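Local coordinates for uncharacterized protein (Bacteroides eggerthii, PDB 4GDZ) that is of unknown function but belongs to the DUF4251 family and folds as an antiparallel sheet preceded by an N-terminal helix, at residues G101-K107 / C118-Q123; L49-M55 / T156-L162. All coordinates share one frame; numbering follows the deposited sequence. Where two conformers were deposited one is given.

Contact 1 of 2, residues G101-K107 / C118-Q123; sequences GTVSDIK and CSFSIQ
The carbonyl oxygen of Ser119 is gripped twice by the neighbouring strand: Lys107 N donates to it at 2.8 Å, and the CA-H of Ile106 adds a weaker contact. Lys107 O returns the bond by accepting from Ser119 N, and Ser104 and Ser121 form a second such reciprocal pair, in which Ser121 N reaches Ser104 O along an almost straight bond (N-H...O 178°). Between these pairs the register slips by one residue: Asp105 and Ile106 together stand opposite Phe120. This beta bulge distorts the hairpin formed by strands 102-110 and 116-123, and Asp105 accommodates it with a left-handed backbone (phi 58°), a conformation that aspartate tolerates better than most residues. Its carbonyl lies beside another acceptor, Ser119 O, and a water joins Asp105 O (2.7 Å) to Ser119 OG. The hydroxyl of Ser104 donates to Asp105 OD2 at 3.1 Å, arriving from above the carboxylate plane.

The serines lie on the same face as Thr102, Lys107 and Gln123, while the other face is apolar. There Val103 CG1 meets Phe120 CD2 at 4.1 Å, coming at the ring obliquely. Phe120 carries CG between its backbone N and carbonyl carbon (chi1 58°), which sends the ring away from strand 102-107 toward Val71, Val73 and Ile131, while its CB stays against Ile106 CG1 at 4.0 Å. On the polar face the Lys107 chain passes Ser119, with CG 3.3 Å from OG, and Val87 of the second subunit packs on both residues. Where the chain turns its corner, Gly101 CA comes within 3.2 Å of Gln123 O, and any side chain pointing that way would run into this oxygen.

Contact 2 of 2, residues L49-M55 / T156-L162; sequences LEANQVM and TLSGSLL. With GOL (glycerol), chain D.
A classic beta bulge, in which Asn52 and Gln53 both face Ser158, interrupts the pairing of strands 46-55 and 155-163. Ser158 O takes both amides of the bulge, Asn52 N at 2.9 Å and Gln53 N at a longer 3.3 Å. Gln53 then holds the same serine a second time: its CG stands between the backbone N and the carbonyl carbon (chi1 60°), and the chain runs out extended until NE2 donates to Ser158 OG at 2.9 Å in a bent bond (133°). With an alanine here the Ser158 hydroxyl would lose this amide donor and would probably be freer to turn. The selenium of Met55, present as selenomethionine, rests 3.8 Å from Ser158 CB.

These first and last strands in chain order are neighbours mid-sheet, closest at Gly159, whose CA is 4.0 Å from that of Ala51; a side chain on the glycine would strike Glu50 O. Leu49, Val54, Leu157 and Leu161 occupy the face away from Gln53. Ala51 CB packs on Leu157 CB at 3.8 Å, and Leu49 CD2 lies against the Ser160 carbonyl, reaching Leu161 CB beyond. Glu50 crosses Leu162 at about a right angle, its CD 3.6 Å from CD1, while OE2 is hydrogen-bonded to the Ser167 hydroxyl. Glycerol O3, probably from the crystallisation liquor, donates to Met55 O and accepts from Thr156 N (2.9 Å), bridging the strands.

Overall arrangement
Both contacts belong to one antiparallel sheet, with centres about 18 Å apart and nearest atoms about 8 Å apart, so they do not touch. Contact 2 joins the first and last strands, 46-55 and 155-163, in the middle of the strand order; contact 1 joins 116-123 to 102-110, an outermost strand within the chain. Strands 141-148 and 128-135 lie between them. Along the sequence the order is 49-55, 101-107, 118-123, 156-162: the short-range hairpin of contact 1 is nested inside the long loop that contact 2 closes. The first and last strands in sequence thus meet in the middle of the sheet, with the hairpin of contact 1 at one edge of the strand order. Both contacts also touch the second subunit.

Contact 1 of 2, residues G101-K107 / C118-Q123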
# COMPACT_ATOMS: atom_id res chain seq x y z
N GLY A 101 -13.47 26.71 -6.30
CA GLY A 101 -13.53 27.89 -5.45
C GLY A 101 -12.18 28.41 -4.99
O GLY A 101 -11.26 28.57 -5.78
N THR A 102 -12.08 28.71 -3.71
CA THR A 102 -10.92 29.38 -3.17
C THR A 102 -10.10 28.40 -2.34
O THR A 102 -10.65 27.45 -1.78
CB THR A 102 -11.31 30.58 -2.31
OG1 THR A 102 -12.21 30.11 -1.32
CG2 THR A 102 -11.95 31.72 -3.17
N VAL A 103 -8.80 28.64 -2.28
CA VAL A 103 -7.85 27.77 -1.57
C VAL A 103 -7.50 28.41 -0.25
O VAL A 103 -7.22 29.58 -0.20
CB VAL A 103 -6.58 27.55 -2.42
CG1 VAL A 103 -5.50 26.82 -1.63
CG2 VAL A 103 -6.93 26.77 -3.68
N SER A 104 -7.50 27.63 0.83
CA SER A 104 -7.18 28.18 2.14
C SER A 104 -6.46 27.15 2.99
O SER A 104 -6.43 25.94 2.66
CB SER A 104 -8.48 28.59 2.86
OG SER A 104 -9.31 27.46 3.12
N ASP A 105 -5.92 27.64 4.11
CA ASP A 105 -5.32 26.80 5.16
C ASP A 105 -4.20 25.92 4.62
O ASP A 105 -4.18 24.74 4.91
CB ASP A 105 -6.39 25.92 5.83
CG ASP A 105 -7.56 26.74 6.38
OD1 ASP A 105 -7.30 27.64 7.20
OD2 ASP A 105 -8.73 26.50 5.99
N ILE A 106 -3.26 26.50 3.86
CA ILE A 106 -2.15 25.72 3.28
C ILE A 106 -1.14 25.40 4.36
O ILE A 106 -0.68 26.30 5.06
CB ILE A 106 -1.43 26.48 2.16
CG1 ILE A 106 -2.38 26.77 0.98
CG2 ILE A 106 -0.25 25.66 1.65
CD1 ILE A 106 -1.93 27.96 0.14
N LYS A 107 -0.81 24.13 4.52
CA LYS A 107 0.20 23.69 5.50
C LYS A 107 1.18 22.87 4.69
O LYS A 107 0.77 22.04 3.88
CB LYS A 107 -0.41 22.79 6.58
CG LYS A 107 -1.75 23.24 7.16
CD LYS A 107 -1.61 24.47 8.01
CE LYS A 107 -2.93 24.84 8.67
NZ LYS A 107 -2.69 26.16 9.31
N CYS A 118 1.78 18.09 2.30
CA CYS A 118 1.05 19.36 2.19
C CYS A 118 -0.45 19.16 2.38
O CYS A 118 -0.99 18.17 1.91
CB CYS A 118 1.32 19.95 0.80
SG CYS A 118 0.46 21.49 0.40
N SER A 119 -1.13 20.11 3.00
CA SER A 119 -2.59 20.08 3.10
C SER A 119 -3.15 21.43 2.79
O SER A 119 -2.46 22.47 2.94
CB SER A 119 -3.08 19.59 4.50
OG SER A 119 -2.91 20.57 5.51
N PHE A 120 -4.40 21.44 2.36
CA PHE A 120 -5.14 22.66 2.09
C PHE A 120 -6.60 22.30 1.87
O PHE A 120 -6.94 21.12 1.73
CB PHE A 120 -4.55 23.43 0.88
CG PHE A 120 -4.51 22.65 -0.41
CD1 PHE A 120 -3.42 21.87 -0.71
CD2 PHE A 120 -5.56 22.73 -1.32
CE1 PHE A 120 -3.37 21.14 -1.89
CE2 PHE A 120 -5.50 22.01 -2.51
CZ PHE A 120 -4.42 21.21 -2.78
N SER A 121 -7.46 23.31 1.90
CA SER A 121 -8.87 23.16 1.58
C SER A 121 -9.26 23.99 0.36
O SER A 121 -8.70 25.06 0.13
CB SER A 121 -9.75 23.53 2.77
OG SER A 121 -9.75 22.44 3.69
N ILE A 122 -10.20 23.46 -0.41
CA ILE A 122 -10.86 24.19 -1.52
C ILE A 122 -12.29 24.42 -1.09
O ILE A 122 -12.99 23.46 -0.76
CB ILE A 122 -10.80 23.41 -2.84
CG1 ILE A 122 -9.34 23.19 -3.25
CG2 ILE A 122 -11.56 24.15 -3.96
CD1 ILE A 122 -9.16 22.38 -4.51
N GLN A 123 -12.70 25.68 -1.04
CA GLN A 123 -14.05 26.06 -0.58
C GLN A 123 -14.91 26.51 -1.76
O GLN A 123 -14.61 27.51 -2.41
CB GLN A 123 -13.97 27.21 0.44
CG GLN A 123 -15.34 27.73 0.93
CD GLN A 123 -16.06 26.76 1.84
OE1 GLN A 123 -15.52 26.38 2.87
NE2 GLN A 123 -17.27 26.33 1.46
O HOH W 1 -4.96 22.31 5.67

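Contact 2 of 2, residues L49-M55 / T156-L162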
# COMPACT_ATOMS: atom_id res chain seq x y z
N LEU A 49 -2.17 18.31 -10.00
CA LEU A 49 -1.99 16.86 -9.85
C LEU A 49 -2.97 16.20 -10.83
O LEU A 49 -4.18 16.34 -10.67
CB LEU A 49 -2.30 16.45 -8.42
CG LEU A 49 -2.01 14.99 -7.96
CD1 LEU A 49 -3.03 14.01 -8.52
CD2 LEU A 49 -0.65 14.57 -8.41
N GLU A 50 -2.43 15.54 -11.84
CA GLU A 50 -3.23 14.80 -12.82
C GLU A 50 -3.23 13.31 -12.43
O GLU A 50 -2.19 12.64 -12.54
CB GLU A 50 -2.64 15.03 -14.24
CG GLU A 50 -2.65 16.50 -14.67
CD GLU A 50 -2.28 16.76 -16.13
OE1 GLU A 50 -1.88 15.81 -16.85
OE2 GLU A 50 -2.36 17.93 -16.57
N ALA A 51 -4.36 12.81 -11.94
CA ALA A 51 -4.44 11.45 -11.37
C ALA A 51 -4.63 10.43 -12.49
O ALA A 51 -5.32 10.70 -13.47
CB ALA A 51 -5.57 11.32 -10.36
N ASN A 52 -4.02 9.25 -12.33
CA ASN A 52 -4.24 8.14 -13.26
C ASN A 52 -4.65 6.86 -12.56
O ASN A 52 -4.89 5.84 -13.22
CB ASN A 52 -3.05 7.92 -14.21
CG ASN A 52 -1.74 7.72 -13.48
OD1 ASN A 52 -1.70 7.22 -12.37
ND2 ASN A 52 -0.65 8.12 -14.12
N GLN A 53 -4.75 6.89 -11.24
CA GLN A 53 -5.37 5.80 -10.55
C GLN A 53 -6.01 6.20 -9.27
O GLN A 53 -5.61 7.17 -8.62
CB GLN A 53 -4.38 4.63 -10.31
CG GLN A 53 -3.19 4.98 -9.50
CD GLN A 53 -2.31 3.78 -9.12
OE1 GLN A 53 -2.22 2.77 -9.83
NE2 GLN A 53 -1.64 3.91 -7.99
N VAL A 54 -6.98 5.38 -8.89
CA VAL A 54 -7.61 5.43 -7.60
C VAL A 54 -7.07 4.26 -6.78
O VAL A 54 -6.83 3.15 -7.29
CB VAL A 54 -9.16 5.46 -7.70
CG1 VAL A 54 -9.69 4.29 -8.51
CG2 VAL A 54 -9.78 5.47 -6.31
N MSE A 55 -6.81 4.55 -5.50
CA MSE A 55 -6.26 3.59 -4.58
C MSE A 55 -7.26 3.17 -3.52
O MSE A 55 -7.92 4.02 -2.91
CB MSE A 55 -5.01 4.20 -3.94
CG MSE A 55 -3.95 4.60 -4.99
SE MSE A 55 -2.56 5.78 -4.23
CE MSE A 55 -2.15 4.79 -2.53
N THR A 156 -8.68 8.50 -2.43
CA THR A 156 -7.21 8.62 -2.54
C THR A 156 -6.83 8.21 -3.96
O THR A 156 -7.20 7.13 -4.44
CB THR A 156 -6.49 7.79 -1.46
OG1 THR A 156 -6.83 8.32 -0.16
CG2 THR A 156 -4.92 7.83 -1.62
N LEU A 157 -6.10 9.10 -4.63
CA LEU A 157 -5.63 8.93 -6.01
C LEU A 157 -4.16 9.26 -6.12
O LEU A 157 -3.61 9.94 -5.26
CB LEU A 157 -6.41 9.85 -6.95
CG LEU A 157 -7.93 9.57 -6.95
CD1 LEU A 157 -8.67 10.45 -5.95
CD2 LEU A 157 -8.48 9.75 -8.35
N SER A 158 -3.52 8.77 -7.18
CA SER A 158 -2.13 9.10 -7.43
C SER A 158 -1.98 9.44 -8.86
O SER A 158 -2.79 9.04 -9.72
CB SER A 158 -1.18 7.96 -7.02
OG SER A 158 -1.32 6.80 -7.82
N GLY A 159 -0.92 10.20 -9.14
CA GLY A 159 -0.63 10.64 -10.47
C GLY A 159 0.56 11.58 -10.53
O GLY A 159 1.46 11.49 -9.70
N SER A 160 0.61 12.44 -11.55
CA SER A 160 1.79 13.31 -11.80
C SER A 160 1.52 14.72 -11.29
O SER A 160 0.47 15.27 -11.56
CB SER A 160 2.13 13.37 -13.27
OG SER A 160 2.50 12.10 -13.74
N LEU A 161 2.46 15.29 -10.54
CA LEU A 161 2.35 16.68 -10.09
C LEU A 161 3.13 17.56 -11.06
O LEU A 161 4.33 17.36 -11.29
CB LEU A 161 2.85 16.84 -8.66
CG LEU A 161 2.73 18.19 -7.95
CD1 LEU A 161 1.28 18.61 -7.84
CD2 LEU A 161 3.33 18.03 -6.55
N LEU A 162 2.43 18.53 -11.67
CA LEU A 162 2.96 19.29 -12.80
C LEU A 162 2.81 20.79 -12.59
O LEU A 162 1.79 21.26 -12.05
CB LEU A 162 2.22 18.90 -14.09
CG LEU A 162 2.36 17.46 -14.60
CD1 LEU A 162 1.30 17.21 -15.67
CD2 LEU A 162 3.77 17.18 -15.15
C1 GOL D . -13.04 3.87 -2.52
O1 GOL D . -13.79 4.72 -3.42
C2 GOL D . -11.84 4.62 -1.97
O2 GOL D . -12.30 5.56 -1.02
C3 GOL D . -11.17 5.35 -3.11
O3 GOL D . -9.88 5.87 -2.78